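Local structure of putative glycoside hydrolase (3HBZ) at residues Asn31-Phe36 against Pro48-Thr53. The protein is a putative glycoside hydrolase that binds calcium and may play a role in carbohydrate metabolism. Numbering follows the deposited sequence.
With CAC (cacodylate ion), chain G.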
loop_
_atom_site.group_PDB
_atom_site.type_symbol
_atom_site.label_atom_id
_atom_site.label_comp_id
_atom_site.label_asym_id
_atom_site.label_seq_id
_atom_site.Cartn_x
_atom_site.Cartn_y
_atom_site.Cartn_z
ATOM N N ASN A 31 -9.416 -10.982 3.343
ATOM C CA ASN A 31 -10.830 -10.861 3.700
ATOM C C ASN A 31 -11.505 -9.583 3.149
ATOM O O ASN A 31 -12.561 -9.191 3.639
ATOM C CB ASN A 31 -11.023 -10.903 5.246
ATOM C CG ASN A 31 -10.564 -12.233 5.887
ATOM O OD1 ASN A 31 -9.379 -12.392 6.231
ATOM N ND2 ASN A 31 -11.529 -13.167 6.129
ATOM N N SER A 32 -10.889 -8.927 2.173
ATOM C CA SER A 32 -11.430 -7.697 1.625
ATOM C C SER A 32 -11.092 -7.556 0.167
ATOM O O SER A 32 -10.055 -8.074 -0.331
ATOM C CB SER A 32 -10.948 -6.457 2.398
ATOM O OG SER A 32 -9.580 -6.165 2.134
ATOM N N ILE A 33 -12.004 -6.890 -0.519
ATOM C CA ILE A 33 -11.809 -6.441 -1.901
ATOM C C ILE A 33 -12.148 -4.948 -2.002
ATOM O O ILE A 33 -13.165 -4.530 -1.479
ATOM C CB ILE A 33 -12.685 -7.195 -2.855
ATOM C CG1 ILE A 33 -12.508 -8.712 -2.643
ATOM C CG2 ILE A 33 -12.346 -6.777 -4.340
ATOM C CD1 ILE A 33 -13.135 -9.605 -3.664
ATOM N N ASN A 34 -11.264 -4.159 -2.632
ATOM C CA ASN A 34 -11.523 -2.756 -2.969
ATOM C C ASN A 34 -11.568 -2.664 -4.491
ATOM O O ASN A 34 -10.605 -3.019 -5.180
ATOM C CB ASN A 34 -10.448 -1.797 -2.401
ATOM C CG ASN A 34 -10.650 -1.473 -0.888
ATOM O OD1 ASN A 34 -10.550 -2.339 -0.050
ATOM N ND2 ASN A 34 -10.963 -0.234 -0.578
ATOM N N ILE A 35 -12.706 -2.219 -4.994
ATOM C CA ILE A 35 -12.986 -2.076 -6.416
ATOM C C ILE A 35 -12.978 -0.566 -6.708
ATOM O O ILE A 35 -13.569 0.199 -5.973
ATOM C CB ILE A 35 -14.396 -2.618 -6.724
ATOM C CG1 ILE A 35 -14.452 -4.130 -6.395
ATOM C CG2 ILE A 35 -14.778 -2.363 -8.200
ATOM C CD1 ILE A 35 -15.846 -4.779 -6.429
ATOM N N PHE A 36 -12.290 -0.140 -7.757
ATOM C CA PHE A 36 -12.182 1.286 -8.085
ATOM C C PHE A 36 -12.899 1.639 -9.399
ATOM O O PHE A 36 -12.610 1.059 -10.457
ATOM C CB PHE A 36 -10.701 1.714 -8.196
ATOM C CG PHE A 36 -9.908 1.533 -6.913
ATOM C CD1 PHE A 36 -9.425 0.282 -6.562
ATOM C CD2 PHE A 36 -9.655 2.599 -6.078
ATOM C CE1 PHE A 36 -8.689 0.111 -5.427
ATOM C CE2 PHE A 36 -8.899 2.426 -4.912
ATOM C CZ PHE A 36 -8.457 1.180 -4.580
ATOM N N PRO A 48 -20.835 -7.220 -8.944
ATOM C CA PRO A 48 -19.530 -7.869 -9.050
ATOM C C PRO A 48 -19.632 -9.374 -9.355
ATOM O O PRO A 48 -20.494 -10.093 -8.787
ATOM C CB PRO A 48 -18.890 -7.631 -7.669
ATOM C CG PRO A 48 -19.774 -6.643 -6.936
ATOM C CD PRO A 48 -21.075 -6.603 -7.621
ATOM N N GLU A 49 -18.778 -9.842 -10.258
ATOM C CA GLU A 49 -18.638 -11.279 -10.543
ATOM C C GLU A 49 -17.265 -11.781 -10.125
ATOM O O GLU A 49 -16.259 -11.085 -10.311
ATOM C CB GLU A 49 -18.862 -11.581 -12.017
ATOM C CG GLU A 49 -20.282 -11.409 -12.382
ATOM C CD GLU A 49 -20.533 -11.633 -13.842
ATOM O OE1 GLU A 49 -19.589 -12.065 -14.549
ATOM O OE2 GLU A 49 -21.673 -11.340 -14.255
ATOM N N PHE A 50 -17.238 -12.970 -9.528
ATOM C CA PHE A 50 -16.031 -13.485 -8.907
ATOM C C PHE A 50 -15.614 -14.802 -9.574
ATOM O O PHE A 50 -16.440 -15.520 -10.175
ATOM C CB PHE A 50 -16.238 -13.721 -7.401
ATOM C CG PHE A 50 -16.852 -12.556 -6.684
ATOM C CD1 PHE A 50 -16.082 -11.444 -6.353
ATOM C CD2 PHE A 50 -18.221 -12.512 -6.432
ATOM C CE1 PHE A 50 -16.655 -10.329 -5.725
ATOM C CE2 PHE A 50 -18.793 -11.414 -5.778
ATOM C CZ PHE A 50 -18.004 -10.326 -5.414
ATOM N N THR A 51 -14.330 -15.114 -9.465
ATOM C CA THR A 51 -13.900 -16.478 -9.581
ATOM C C THR A 51 -13.564 -16.946 -8.170
ATOM O O THR A 51 -13.207 -16.126 -7.302
ATOM C CB THR A 51 -12.725 -16.661 -10.545
ATOM O OG1 THR A 51 -11.610 -15.891 -10.075
ATOM C CG2 THR A 51 -13.120 -16.248 -12.000
ATOM N N LEU A 52 -13.709 -18.257 -7.945
ATOM C CA LEU A 52 -13.543 -18.867 -6.636
ATOM C C LEU A 52 -12.656 -20.069 -6.707
ATOM O O LEU A 52 -12.428 -20.662 -7.773
ATOM C CB LEU A 52 -14.893 -19.340 -6.064
ATOM C CG LEU A 52 -16.054 -18.354 -5.895
ATOM C CD1 LEU A 52 -17.355 -19.153 -5.521
ATOM C CD2 LEU A 52 -15.705 -17.214 -4.887
ATOM N N THR A 53 -12.167 -20.448 -5.544
ATOM C CA THR A 53 -11.560 -21.771 -5.334
ATOM C C THR A 53 -12.486 -22.863 -5.861
ATOM O O THR A 53 -13.686 -22.888 -5.517
ATOM C CB THR A 53 -11.390 -22.014 -3.818
ATOM O OG1 THR A 53 -10.619 -20.934 -3.268
ATOM C CG2 THR A 53 -10.736 -23.438 -3.520
HETATM AS AS CAC G . -6.930 -9.018 5.929
HETATM O O1 CAC G . -8.166 -8.851 4.721
HETATM O O2 CAC G . -5.548 -9.555 4.979
HETATM C C1 CAC G . -6.478 -7.205 6.508
HETATM C C2 CAC G . -7.315 -10.282 7.408
#
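With chi1 of I33 at -52°, CG1 lies beside the backbone N, anti to the carbonyl carbon, and the branch continues in an extended, anti course that carries CD1 out to the ring of F50. CG of F50 is likewise anti to its own carbonyl carbon (chi1 -49°); its CB leaves the backbone pointing neither toward nor away from 31-36, but the ring at the end of the side chain comes nearer to I33. The two side chains cross obliquely, I33 CD1 standing 4.1 Å from F50 CE1. Two residues along, the equally extended I35 sends CD1 to within 4.4 Å of P48 CB. P48 also flanks the aromatic ring within its own segment, its backbone C lying 4.2 Å above one face and displaced toward the rim.

No hydrogen bond joins the segments, and their nearest CA atoms, those of I35 and P48, are 9.1 Å apart. This is the spacing of packed layers, not of paired strands: strand 32-36 belongs to a five-stranded mixed sheet, whereas 49-52 pairs antiparallel with strand 12-16 in a separate two-stranded sheet. The apolar seam therefore joins the two sheets in sandwich-like fashion, with alternate residues I33 and I35 facing across it. I12 reaches both I33 and F50, C15 touches I35, and Y74 meets F50 ring to ring, edge-to-face. The summed buried surface of 106 Å² describes a slender contact between these segments, although I33, I35 and P48 are themselves buried.

At the other end of 31-36, N31 N donates a hydrogen bond to O1 of a cacodylate ion, probably from the crystallisation liquor, at 2.8 Å and a bent N-H...O angle of 140°; T29 OG1 also hydrogen-bonds this ion.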